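Local coordinates for protein dihydrodipicolinate synthase (Oceanobacillus iheyensis HTE831, PDB 3D0C) that probably catalyses the condensation of pyruvate with aspartate semialdehyde to 4-hydroxy-tetrahydrodipicolinate, an early step of lysine biosynthesis, at residues S9-T14 against G106-M111; L157-K162 against K185-A190; K33-N38 against A71-E76; V51-T56 against Y60-E65. The protein carries 1 engineered substitution. All blocks are in the same frame, centred on the assembly; numbering follows the deposited sequence.

Contact 1 (S9-T14 against G106-M111); sequences SKRFST and GADCVM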
loop_
_atom_site.group_PDB
_atom_site.type_symbol
_atom_site.label_atom_id
_atom_site.label_comp_id
_atom_site.label_asym_id
_atom_site.label_seq_id
_atom_site.Cartn_x
_atom_site.Cartn_y
_atom_site.Cartn_z
ATOM N N SER A 9 5.346 27.901 2.454
ATOM C CA SER A 9 6.041 26.988 1.550
ATOM C C SER A 9 7.552 27.184 1.583
ATOM O O SER A 9 8.307 26.257 1.289
ATOM C CB SER A 9 5.532 27.160 0.113
ATOM O OG SER A 9 5.930 28.406 -0.437
ATOM N N LYS A 10 7.999 28.386 1.943
ATOM C CA LYS A 10 9.428 28.674 2.011
ATOM C C LYS A 10 10.135 27.873 3.104
ATOM O O LYS A 10 11.352 27.678 3.048
ATOM C CB LYS A 10 9.658 30.174 2.228
ATOM C CG LYS A 10 9.215 31.036 1.054
ATOM C CD LYS A 10 9.393 32.505 1.374
ATOM C CE LYS A 10 8.944 33.392 0.224
ATOM N NZ LYS A 10 8.967 34.830 0.626
ATOM N N ARG A 11 9.375 27.402 4.089
ATOM C CA ARG A 11 9.940 26.616 5.187
ATOM C C ARG A 11 10.596 25.316 4.721
ATOM O O ARG A 11 11.461 24.761 5.410
ATOM C CB ARG A 11 8.856 26.246 6.194
ATOM C CG ARG A 11 8.156 27.410 6.868
ATOM C CD ARG A 11 7.189 26.879 7.907
ATOM N NE ARG A 11 6.487 27.942 8.618
ATOM C CZ ARG A 11 5.883 27.774 9.788
ATOM N NH1 ARG A 11 5.900 26.583 10.377
ATOM N NH2 ARG A 11 5.268 28.794 10.374
ATOM N N PHE A 12 10.184 24.830 3.557
ATOM C CA PHE A 12 10.705 23.567 3.039
ATOM C C PHE A 12 11.989 23.634 2.220
ATOM O O PHE A 12 12.451 22.618 1.690
ATOM C CB PHE A 12 9.587 22.871 2.272
ATOM C CG PHE A 12 8.342 22.703 3.091
ATOM C CD1 PHE A 12 8.283 21.742 4.095
ATOM C CD2 PHE A 12 7.259 23.557 2.913
ATOM C CE1 PHE A 12 7.170 21.637 4.914
ATOM C CE2 PHE A 12 6.139 23.461 3.726
ATOM C CZ PHE A 12 6.094 22.498 4.731
ATOM N N SER A 13 12.575 24.825 2.133
ATOM C CA SER A 13 13.830 24.996 1.407
ATOM C C SER A 13 14.942 24.602 2.365
ATOM O O SER A 13 15.767 25.431 2.757
ATOM C CB SER A 13 14.011 26.455 0.973
ATOM O OG SER A 13 13.050 26.793 -0.009
ATOM N N THR A 14 14.956 23.330 2.742
ATOM C CA THR A 14 15.950 22.816 3.676
ATOM C C THR A 14 15.783 21.298 3.707
ATOM O O THR A 14 15.162 20.719 2.815
ATOM C CB THR A 14 15.698 23.381 5.095
ATOM O OG1 THR A 14 16.762 22.999 5.981
ATOM C CG2 THR A 14 14.382 22.850 5.635
ATOM N N GLY A 106 -1.251 20.422 17.397
ATOM C CA GLY A 106 -0.323 21.495 17.104
ATOM C C GLY A 106 0.539 21.348 15.863
ATOM O O GLY A 106 1.348 22.230 15.586
ATOM N N ALA A 107 0.389 20.255 15.117
ATOM C CA ALA A 107 1.193 20.068 13.907
ATOM C C ALA A 107 0.948 21.233 12.959
ATOM O O ALA A 107 -0.167 21.739 12.863
ATOM C CB ALA A 107 0.839 18.746 13.222
ATOM N N ASP A 108 1.991 21.643 12.249
ATOM C CA ASP A 108 1.906 22.771 11.336
ATOM C C ASP A 108 1.380 22.444 9.959
ATOM O O ASP A 108 0.813 23.300 9.289
ATOM C CB ASP A 108 3.295 23.390 11.172
ATOM C CG ASP A 108 3.927 23.738 12.491
ATOM O OD1 ASP A 108 3.457 24.702 13.132
ATOM O OD2 ASP A 108 4.884 23.043 12.890
ATOM N N CYS A 109 1.565 21.196 9.547
ATOM C CA CYS A 109 1.194 20.770 8.207
ATOM C C CYS A 109 1.053 19.246 8.221
ATOM O O CYS A 109 1.492 18.585 9.169
ATOM C CB CYS A 109 2.343 21.207 7.267
ATOM S SG CYS A 109 2.265 20.832 5.501
ATOM N N VAL A 110 0.419 18.694 7.191
ATOM C CA VAL A 110 0.297 17.246 7.085
ATOM C C VAL A 110 0.949 16.800 5.777
ATOM O O VAL A 110 1.124 17.601 4.857
ATOM C CB VAL A 110 -1.185 16.755 7.115
ATOM C CG1 VAL A 110 -1.856 17.204 8.405
ATOM C CG2 VAL A 110 -1.951 17.261 5.894
HETATM N N MSE A 111 1.349 15.534 5.719
HETATM C CA MSE A 111 1.937 14.974 4.504
HETATM C C MSE A 111 1.105 13.769 4.123
HETATM O O MSE A 111 1.038 12.804 4.887
HETATM C CB MSE A 111 3.374 14.497 4.716
HETATM C CG MSE A 111 3.863 13.713 3.501
HETATM SE SE MSE A 111 5.485 12.721 3.768
HETATM C CE MSE A 111 4.758 11.209 4.757
#
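Arg11 and Phe12, in the loop that brings the chain from helix 5-9 to the first barrel strand, reach across to Asp108, just before strand 109-112, and Cys109, its first residue. Take Arg11 from its root. CB is directed at the other segment, CG lies beside the backbone N (chi1 -61°), and the chain then runs extended through CD to NE, its aliphatic atoms standing off from Asp108. Contact comes at the guanidinium: Asp108 CG lies 4.1 Å from Arg11 NH1, at the edge of the group and near its plane. Asp108 OD1 is also 4.1 Å from NH1, too far for a salt bridge, and the guanidinium and carboxylate planes stand 62° apart. Each group is held by strand 83-88 instead, NH1 by the hydroxyl of Thr83 and Asp108 OD2 by the backbone N of Val84. Deeper in, Phe12 CZ meets Cys109 SG at 4.2 Å. This sulfur-aromatic contact is oblique, with SG 5.5 Å from the ring centroid. The Phe12 ring also packs on Val85, Ile141 and Ile192 inside the barrel, about 5 Å from the side chain of Lys167, predicted to form the Schiff base. Here the opposite charges probably attract only loosely across the outer edge, where strand 83-88 does the gripping, while the buried sulfur and ring meet by van der Waals contact.

Contact 2 (L157-K162 against K185-A190); sequences LAPLDK and KSSNVA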
loop_
_atom_site.group_PDB
_atom_site.type_symbol
_atom_site.label_atom_id
_atom_site.label_comp_id
_atom_site.label_asym_id
_atom_site.label_seq_id
_atom_site.Cartn_x
_atom_site.Cartn_y
_atom_site.Cartn_z
ATOM N N LEU A 157 -3.886 20.329 -8.871
ATOM C CA LEU A 157 -4.008 20.698 -7.463
ATOM C C LEU A 157 -3.176 21.881 -6.974
ATOM O O LEU A 157 -3.532 22.527 -5.984
ATOM C CB LEU A 157 -3.676 19.484 -6.598
ATOM C CG LEU A 157 -4.547 18.244 -6.805
ATOM C CD1 LEU A 157 -3.913 17.059 -6.097
ATOM C CD2 LEU A 157 -5.946 18.511 -6.281
ATOM N N ALA A 158 -2.071 22.159 -7.659
ATOM C CA ALA A 158 -1.163 23.239 -7.272
ATOM C C ALA A 158 -1.816 24.559 -6.846
ATOM O O ALA A 158 -1.378 25.182 -5.881
ATOM C CB ALA A 158 -0.162 23.495 -8.387
ATOM N N PRO A 159 -2.861 25.006 -7.561
ATOM C CA PRO A 159 -3.552 26.259 -7.237
ATOM C C PRO A 159 -4.155 26.351 -5.839
ATOM O O PRO A 159 -4.407 27.454 -5.339
ATOM C CB PRO A 159 -4.623 26.346 -8.323
ATOM C CG PRO A 159 -3.955 25.717 -9.482
ATOM C CD PRO A 159 -3.346 24.479 -8.847
ATOM N N LEU A 160 -4.409 25.201 -5.219
ATOM C CA LEU A 160 -4.990 25.182 -3.881
ATOM C C LEU A 160 -4.052 25.821 -2.877
ATOM O O LEU A 160 -2.917 25.377 -2.722
ATOM C CB LEU A 160 -5.290 23.747 -3.438
ATOM C CG LEU A 160 -6.289 22.945 -4.276
ATOM C CD1 LEU A 160 -6.420 21.535 -3.722
ATOM C CD2 LEU A 160 -7.639 23.649 -4.270
ATOM N N ASP A 161 -4.530 26.854 -2.194
ATOM C CA ASP A 161 -3.720 27.534 -1.195
ATOM C C ASP A 161 -3.108 26.576 -0.175
ATOM O O ASP A 161 -1.929 26.701 0.174
ATOM C CB ASP A 161 -4.559 28.582 -0.462
ATOM C CG ASP A 161 -4.651 29.886 -1.225
ATOM O OD1 ASP A 161 -3.579 30.457 -1.527
ATOM O OD2 ASP A 161 -5.779 30.340 -1.527
ATOM N N LYS A 162 -3.896 25.610 0.289
ATOM C CA LYS A 162 -3.411 24.662 1.291
ATOM C C LYS A 162 -2.336 23.700 0.798
ATOM O O LYS A 162 -1.583 23.163 1.613
ATOM C CB LYS A 162 -4.576 23.865 1.880
ATOM C CG LYS A 162 -5.561 24.713 2.667
ATOM C CD LYS A 162 -6.699 23.854 3.187
ATOM C CE LYS A 162 -7.774 24.714 3.818
ATOM N NZ LYS A 162 -8.831 23.919 4.498
ATOM N N LYS A 185 5.100 30.110 -9.970
ATOM C CA LYS A 185 5.537 30.435 -8.619
ATOM C C LYS A 185 4.368 30.933 -7.772
ATOM O O LYS A 185 4.333 30.715 -6.559
ATOM C CB LYS A 185 6.648 31.497 -8.650
ATOM C CG LYS A 185 6.162 32.943 -8.587
ATOM C CD LYS A 185 7.332 33.917 -8.458
ATOM C CE LYS A 185 6.853 35.320 -8.106
ATOM N NZ LYS A 185 6.125 35.345 -6.799
ATOM N N SER A 186 3.408 31.588 -8.419
ATOM C CA SER A 186 2.249 32.133 -7.719
ATOM C C SER A 186 1.457 31.066 -6.974
ATOM O O SER A 186 0.720 31.380 -6.036
ATOM C CB SER A 186 1.318 32.870 -8.694
ATOM O OG SER A 186 0.726 31.988 -9.635
ATOM N N SER A 187 1.605 29.809 -7.384
ATOM C CA SER A 187 0.882 28.722 -6.733
ATOM C C SER A 187 1.496 28.343 -5.392
ATOM O O SER A 187 0.928 27.557 -4.632
ATOM C CB SER A 187 0.822 27.496 -7.646
ATOM O OG SER A 187 -0.094 27.702 -8.708
ATOM N N ASN A 188 2.668 28.896 -5.109
ATOM C CA ASN A 188 3.349 28.642 -3.848
ATOM C C ASN A 188 3.442 27.172 -3.451
ATOM O O ASN A 188 2.960 26.767 -2.393
ATOM C CB ASN A 188 2.661 29.429 -2.736
ATOM C CG ASN A 188 2.724 30.917 -2.970
ATOM O OD1 ASN A 188 3.802 31.469 -3.196
ATOM N ND2 ASN A 188 1.576 31.578 -2.922
ATOM N N VAL A 189 4.074 26.383 -4.309
ATOM C CA VAL A 189 4.259 24.963 -4.050
ATOM C C VAL A 189 5.750 24.668 -4.054
ATOM O O VAL A 189 6.418 24.832 -5.080
ATOM C CB VAL A 189 3.587 24.093 -5.133
ATOM C CG1 VAL A 189 3.842 22.622 -4.842
ATOM C CG2 VAL A 189 2.089 24.372 -5.176
ATOM N N ALA A 190 6.275 24.249 -2.907
ATOM C CA ALA A 190 7.691 23.922 -2.807
ATOM C C ALA A 190 7.923 22.483 -3.283
ATOM O O ALA A 190 7.259 21.556 -2.817
ATOM C CB ALA A 190 8.163 24.078 -1.362
HETATM O O HOH W 1 -0.859 29.953 -2.289
#
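Ala158 CB meets Val189 CG2 at 4.0 Å, the apolar centre of a small interface between two loops. Val189 has CG1 anti to its backbone N (chi1 178°), which leaves CG2 as the branch turned to Ala158; the same methyl lies 3.6 Å from Ala158 O. Next to it, Ser187 directs CB at the same carbonyl, 3.6 Å from Ala158 O. Its OG lies beside its own backbone N (chi1 -74°) and packs 4.0 Å from Pro159 CA, a plain van der Waals contact. Ala158 and Pro159 are the middle residues of a type I turn, closed by Leu160 N to Leu157 O. In the other loop, Asn188 takes up left-handed backbone angles after the short 3-10 turn. Its amide ND2 gives a hydrogen bond to a water at 3.0 Å, and that water donates to Asp161 OD1, a polar bridge beside the apolar patch. Both loops lead from an outer helix into a barrel strand, one from helix 152-157 to strand 163-168 and the other from helix 173-182 to strand 190-193. Val189 leans on Ile166 of the neighbouring strand, and helix 5-9 lies alongside, touching Asp161 through Tyr5 and Asn188 through Ser9.

Contact 3 (K33-N38 against A71-E76); sequences KGLDDN and ATRVTE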
loop_
_atom_site.group_PDB
_atom_site.type_symbol
_atom_site.label_atom_id
_atom_site.label_comp_id
_atom_site.label_asym_id
_atom_site.label_seq_id
_atom_site.Cartn_x
_atom_site.Cartn_y
_atom_site.Cartn_z
ATOM N N LYS A 33 10.825 6.898 25.233
ATOM C CA LYS A 33 12.068 7.548 25.638
ATOM C C LYS A 33 12.953 7.661 24.394
ATOM O O LYS A 33 13.452 8.741 24.071
ATOM C CB LYS A 33 12.778 6.700 26.702
ATOM C CG LYS A 33 13.618 7.492 27.704
ATOM C CD LYS A 33 14.722 8.292 27.038
ATOM C CE LYS A 33 15.576 9.004 28.080
ATOM N NZ LYS A 33 16.549 9.949 27.473
ATOM N N GLY A 34 13.135 6.535 23.705
ATOM C CA GLY A 34 13.950 6.508 22.502
ATOM C C GLY A 34 13.463 7.499 21.462
ATOM O O GLY A 34 14.269 8.150 20.787
ATOM N N LEU A 35 12.142 7.611 21.326
ATOM C CA LEU A 35 11.542 8.537 20.374
ATOM C C LEU A 35 11.858 9.979 20.752
ATOM O O LEU A 35 12.240 10.787 19.896
ATOM C CB LEU A 35 10.020 8.352 20.324
ATOM C CG LEU A 35 9.262 9.400 19.500
ATOM C CD1 LEU A 35 9.840 9.448 18.092
ATOM C CD2 LEU A 35 7.771 9.074 19.459
ATOM N N ASP A 36 11.681 10.310 22.030
ATOM C CA ASP A 36 11.962 11.668 22.485
ATOM C C ASP A 36 13.422 12.008 22.179
ATOM O O ASP A 36 13.731 13.105 21.707
ATOM C CB ASP A 36 11.691 11.812 23.997
ATOM C CG ASP A 36 10.198 11.998 24.325
ATOM O OD1 ASP A 36 9.370 12.103 23.392
ATOM O OD2 ASP A 36 9.852 12.047 25.528
ATOM N N ASP A 37 14.311 11.055 22.432
ATOM C CA ASP A 37 15.733 11.253 22.198
ATOM C C ASP A 37 16.102 11.374 20.730
ATOM O O ASP A 37 17.052 12.077 20.381
ATOM C CB ASP A 37 16.531 10.118 22.827
ATOM C CG ASP A 37 16.453 10.136 24.339
ATOM O OD1 ASP A 37 16.129 11.207 24.897
ATOM O OD2 ASP A 37 16.723 9.092 24.964
ATOM N N ASN A 38 15.367 10.683 19.870
ATOM C CA ASN A 38 15.662 10.772 18.448
ATOM C C ASN A 38 15.264 12.160 17.953
ATOM O O ASN A 38 15.970 12.773 17.148
ATOM C CB ASN A 38 14.905 9.696 17.668
ATOM C CG ASN A 38 15.062 9.853 16.170
ATOM O OD1 ASN A 38 16.180 9.896 15.653
ATOM N ND2 ASN A 38 13.942 9.946 15.465
ATOM N N ALA A 71 2.394 11.267 16.467
ATOM C CA ALA A 71 2.286 12.622 15.942
ATOM C C ALA A 71 2.156 13.607 17.101
ATOM O O ALA A 71 2.864 14.616 17.164
ATOM C CB ALA A 71 1.076 12.733 15.014
ATOM N N THR A 72 1.249 13.304 18.022
ATOM C CA THR A 72 1.025 14.163 19.173
ATOM C C THR A 72 2.317 14.355 19.962
ATOM O O THR A 72 2.717 15.488 20.262
ATOM C CB THR A 72 -0.073 13.566 20.087
ATOM O OG1 THR A 72 -1.325 13.571 19.384
ATOM C CG2 THR A 72 -0.220 14.378 21.364
ATOM N N ARG A 73 2.968 13.238 20.273
ATOM C CA ARG A 73 4.217 13.226 21.040
ATOM C C ARG A 73 5.308 14.084 20.401
ATOM O O ARG A 73 5.937 14.920 21.059
ATOM C CB ARG A 73 4.730 11.793 21.161
ATOM C CG ARG A 73 5.985 11.641 22.007
ATOM C CD ARG A 73 5.629 11.610 23.485
ATOM N NE ARG A 73 6.741 11.147 24.311
ATOM C CZ ARG A 73 6.607 10.724 25.563
ATOM N NH1 ARG A 73 5.406 10.706 26.128
ATOM N NH2 ARG A 73 7.668 10.318 26.249
ATOM N N VAL A 74 5.552 13.858 19.114
ATOM C CA VAL A 74 6.572 14.621 18.415
ATOM C C VAL A 74 6.226 16.102 18.376
ATOM O O VAL A 74 7.069 16.945 18.685
ATOM C CB VAL A 74 6.768 14.108 16.966
ATOM C CG1 VAL A 74 7.859 14.929 16.259
ATOM C CG2 VAL A 74 7.150 12.642 16.985
ATOM N N THR A 75 4.987 16.423 18.006
ATOM C CA THR A 75 4.561 17.818 17.929
ATOM C C THR A 75 4.802 18.566 19.246
ATOM O O THR A 75 5.369 19.667 19.259
ATOM C CB THR A 75 3.056 17.928 17.556
ATOM O OG1 THR A 75 2.843 17.375 16.250
ATOM C CG2 THR A 75 2.604 19.388 17.559
ATOM N N GLU A 76 4.368 17.964 20.351
ATOM C CA GLU A 76 4.525 18.580 21.661
ATOM C C GLU A 76 5.988 18.678 22.087
ATOM O O GLU A 76 6.402 19.691 22.653
ATOM C CB GLU A 76 3.701 17.811 22.703
ATOM C CG GLU A 76 2.234 17.691 22.311
ATOM C CD GLU A 76 1.357 17.110 23.404
ATOM O OE1 GLU A 76 1.762 16.110 24.033
ATOM O OE2 GLU A 76 0.249 17.647 23.619
#
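In the outer layer of the TIM barrel, the successive helices 32-44 and 64-78 are joined by a salt bridge between Asp36 and Arg73, with Leu35 and Val74 packed beneath it. The segment axes approach to 10.3 Å and cross at -42°, their N-to-C directions running the same general way. Arg73 leaves its helix with CG anti to the backbone N, then bends at chi2 (81°), which swings the guanidinium along helix 32-44 to the carboxylate. The two flat groups lie 20° from coplanar and pair two to two. Arg73 NE donates to Asp36 OD1 at 2.9 Å, on the syn side but somewhat out of the carboxylate plane, while the partner bond from NH2 to OD2, also 2.9 Å, is bent and weak. Two N-H groups thus limit how far the carboxylate can turn. The aliphatic part of the arginine is used too, since Leu35 CD2 sits 4.0 Å from Arg73 CG as the side chains slide past each other in opposite directions. A leucine in place of Arg73 would probably leave the Asp36 carboxylate without its charged mate and free to rotate at this partly exposed edge. Elsewhere on helix 32-44, Lys33 NZ bonds Asp37 OD2 one turn on. Deeper between the helices, the apolar contact is made by Leu35 CD1, 4.3 Å from Val74 CG2.

Contact 4 (V51-T56 against Y60-E65); sequences VPNGNT and YALTIE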
loop_
_atom_site.group_PDB
_atom_site.type_symbol
_atom_site.label_atom_id
_atom_site.label_comp_id
_atom_site.label_asym_id
_atom_site.label_seq_id
_atom_site.Cartn_x
_atom_site.Cartn_y
_atom_site.Cartn_z
ATOM N N VAL A 51 9.331 15.206 10.242
ATOM C CA VAL A 51 8.140 14.554 9.734
ATOM C C VAL A 51 7.727 13.287 10.463
ATOM O O VAL A 51 8.136 12.190 10.082
ATOM C CB VAL A 51 8.315 14.202 8.239
ATOM C CG1 VAL A 51 7.000 13.681 7.674
ATOM C CG2 VAL A 51 8.806 15.427 7.462
ATOM N N PRO A 52 6.909 13.414 11.527
ATOM C CA PRO A 52 6.474 12.216 12.250
ATOM C C PRO A 52 5.490 11.442 11.367
ATOM O O PRO A 52 4.785 12.034 10.546
ATOM C CB PRO A 52 5.826 12.785 13.509
ATOM C CG PRO A 52 5.254 14.088 13.035
ATOM C CD PRO A 52 6.371 14.635 12.151
ATOM N N ASN A 53 5.448 10.125 11.535
ATOM C CA ASN A 53 4.575 9.267 10.738
ATOM C C ASN A 53 4.908 9.241 9.256
ATOM O O ASN A 53 4.024 9.215 8.381
ATOM C CB ASN A 53 3.099 9.607 10.962
ATOM C CG ASN A 53 2.587 9.052 12.279
ATOM O OD1 ASN A 53 3.034 7.995 12.721
ATOM N ND2 ASN A 53 1.647 9.752 12.906
ATOM N N GLY A 54 6.212 9.260 9.001
ATOM C CA GLY A 54 6.734 9.145 7.654
ATOM C C GLY A 54 7.030 7.654 7.564
ATOM O O GLY A 54 6.894 6.938 8.561
ATOM N N ASN A 55 7.427 7.158 6.401
ATOM C CA ASN A 55 7.718 5.735 6.295
ATOM C C ASN A 55 8.976 5.378 7.081
ATOM O O ASN A 55 9.159 4.231 7.467
ATOM C CB ASN A 55 7.858 5.329 4.825
ATOM C CG ASN A 55 6.509 5.182 4.135
ATOM O OD1 ASN A 55 6.353 5.537 2.969
ATOM N ND2 ASN A 55 5.530 4.643 4.855
ATOM N N THR A 56 9.839 6.362 7.332
ATOM C CA THR A 56 11.055 6.086 8.088
ATOM C C THR A 56 10.655 5.838 9.532
ATOM O O THR A 56 11.437 5.304 10.317
ATOM C CB THR A 56 12.048 7.260 8.065
ATOM O OG1 THR A 56 12.176 7.759 6.730
ATOM C CG2 THR A 56 13.419 6.787 8.545
ATOM N N TYR A 60 3.099 2.571 8.665
ATOM C CA TYR A 60 2.193 1.459 8.399
ATOM C C TYR A 60 2.258 0.277 9.373
ATOM O O TYR A 60 1.413 -0.610 9.317
ATOM C CB TYR A 60 2.367 0.983 6.952
ATOM C CG TYR A 60 1.825 1.983 5.952
ATOM C CD1 TYR A 60 0.462 2.296 5.919
ATOM C CD2 TYR A 60 2.673 2.643 5.061
ATOM C CE1 TYR A 60 -0.041 3.242 5.025
ATOM C CE2 TYR A 60 2.178 3.593 4.163
ATOM C CZ TYR A 60 0.824 3.888 4.150
ATOM O OH TYR A 60 0.335 4.818 3.265
ATOM N N ALA A 61 3.247 0.267 10.266
ATOM C CA ALA A 61 3.365 -0.812 11.250
ATOM C C ALA A 61 2.696 -0.390 12.560
ATOM O O ALA A 61 2.703 -1.138 13.551
ATOM C CB ALA A 61 4.829 -1.139 11.498
ATOM N N LEU A 62 2.130 0.816 12.554
ATOM C CA LEU A 62 1.458 1.378 13.720
ATOM C C LEU A 62 -0.053 1.307 13.566
ATOM O O LEU A 62 -0.574 1.409 12.450
ATOM C CB LEU A 62 1.850 2.850 13.894
ATOM C CG LEU A 62 3.333 3.228 13.959
ATOM C CD1 LEU A 62 3.458 4.733 14.080
ATOM C CD2 LEU A 62 3.999 2.539 15.148
ATOM N N THR A 63 -0.756 1.120 14.680
ATOM C CA THR A 63 -2.214 1.102 14.643
ATOM C C THR A 63 -2.563 2.579 14.506
ATOM O O THR A 63 -1.684 3.438 14.632
ATOM C CB THR A 63 -2.840 0.589 15.962
ATOM O OG1 THR A 63 -2.432 1.436 17.040
ATOM C CG2 THR A 63 -2.421 -0.848 16.249
ATOM N N ILE A 64 -3.831 2.877 14.248
ATOM C CA ILE A 64 -4.280 4.262 14.112
ATOM C C ILE A 64 -4.049 5.002 15.433
ATOM O O ILE A 64 -3.585 6.151 15.458
ATOM C CB ILE A 64 -5.788 4.308 13.734
ATOM C CG1 ILE A 64 -5.984 3.778 12.309
ATOM C CG2 ILE A 64 -6.336 5.728 13.869
ATOM C CD1 ILE A 64 -5.238 4.560 11.233
ATOM N N GLU A 65 -4.372 4.338 16.535
ATOM C CA GLU A 65 -4.188 4.933 17.854
ATOM C C GLU A 65 -2.716 5.287 18.112
ATOM O O GLU A 65 -2.404 6.375 18.608
ATOM C CB GLU A 65 -4.683 3.964 18.921
ATOM C CG GLU A 65 -4.469 4.432 20.335
ATOM C CD GLU A 65 -4.826 3.351 21.333
ATOM O OE1 GLU A 65 -4.215 2.262 21.257
ATOM O OE2 GLU A 65 -5.712 3.581 22.184
HETATM O O HOH W 2 5.391 2.695 6.796
#
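The chain bends so that Asn55 and Tyr60 come closest, their CA atoms 7.3 Å apart, in the loop of the TIM barrel that carries strand 49-50 over to helix 64-78. Asn53 takes positive phi (65°) just before Gly54, which opens the GNTGE counterpart of the family's GTTGE signature; Thr56 is predicted to bind pyruvate. Leu62 points at this bend, and its CD1 comes within 3.6 Å of Asn53 OD1, a methyl against an amide oxygen. The other end of that amide, ND2, is fixed by the carbonyl of Ala67 in the helix. Asn55 sends its amide obliquely over to Tyr60: ND2 is 3.5 Å from CD2 and 3.6 Å from CE2, with amide and ring planes 34° apart. The Tyr60 ring also meets Tyr90 and His113, and Val116 of the second subunit packs against it, so this turn lies where the two chains meet. The Asn55 side chain is about 4 Å from that of Tyr143, the predicted proton donor/acceptor. One water ties the turn together, accepting from Asn55 ND2 at 2.8 Å and from the backbone N of Tyr60 at 3.0 Å.

Contact 4 is the buried one, beside the predicted Tyr143 and the second subunit, while Phe12 of contact 1 lies nearer to Lys167; the other three are partly buried and touch no other chain. Contacts 3 and 4 share helix 64-78, and Val74 CG2 rests 3.7 Å from Pro52 CB between them. Contact 1 is the hub: it meets contact 2 through Ser9 and Ala190, contact 3 through Gly106 and Thr75, and contact 4 through Met111 and Gly54, whereas contact 2 stays clear of contacts 3 and 4. Chemistry follows place. A direct salt bridge joins the outer helices of contact 3, single waters span the loops of contacts 2 and 4, and sulfur meets ring in the barrel interior of contact 1.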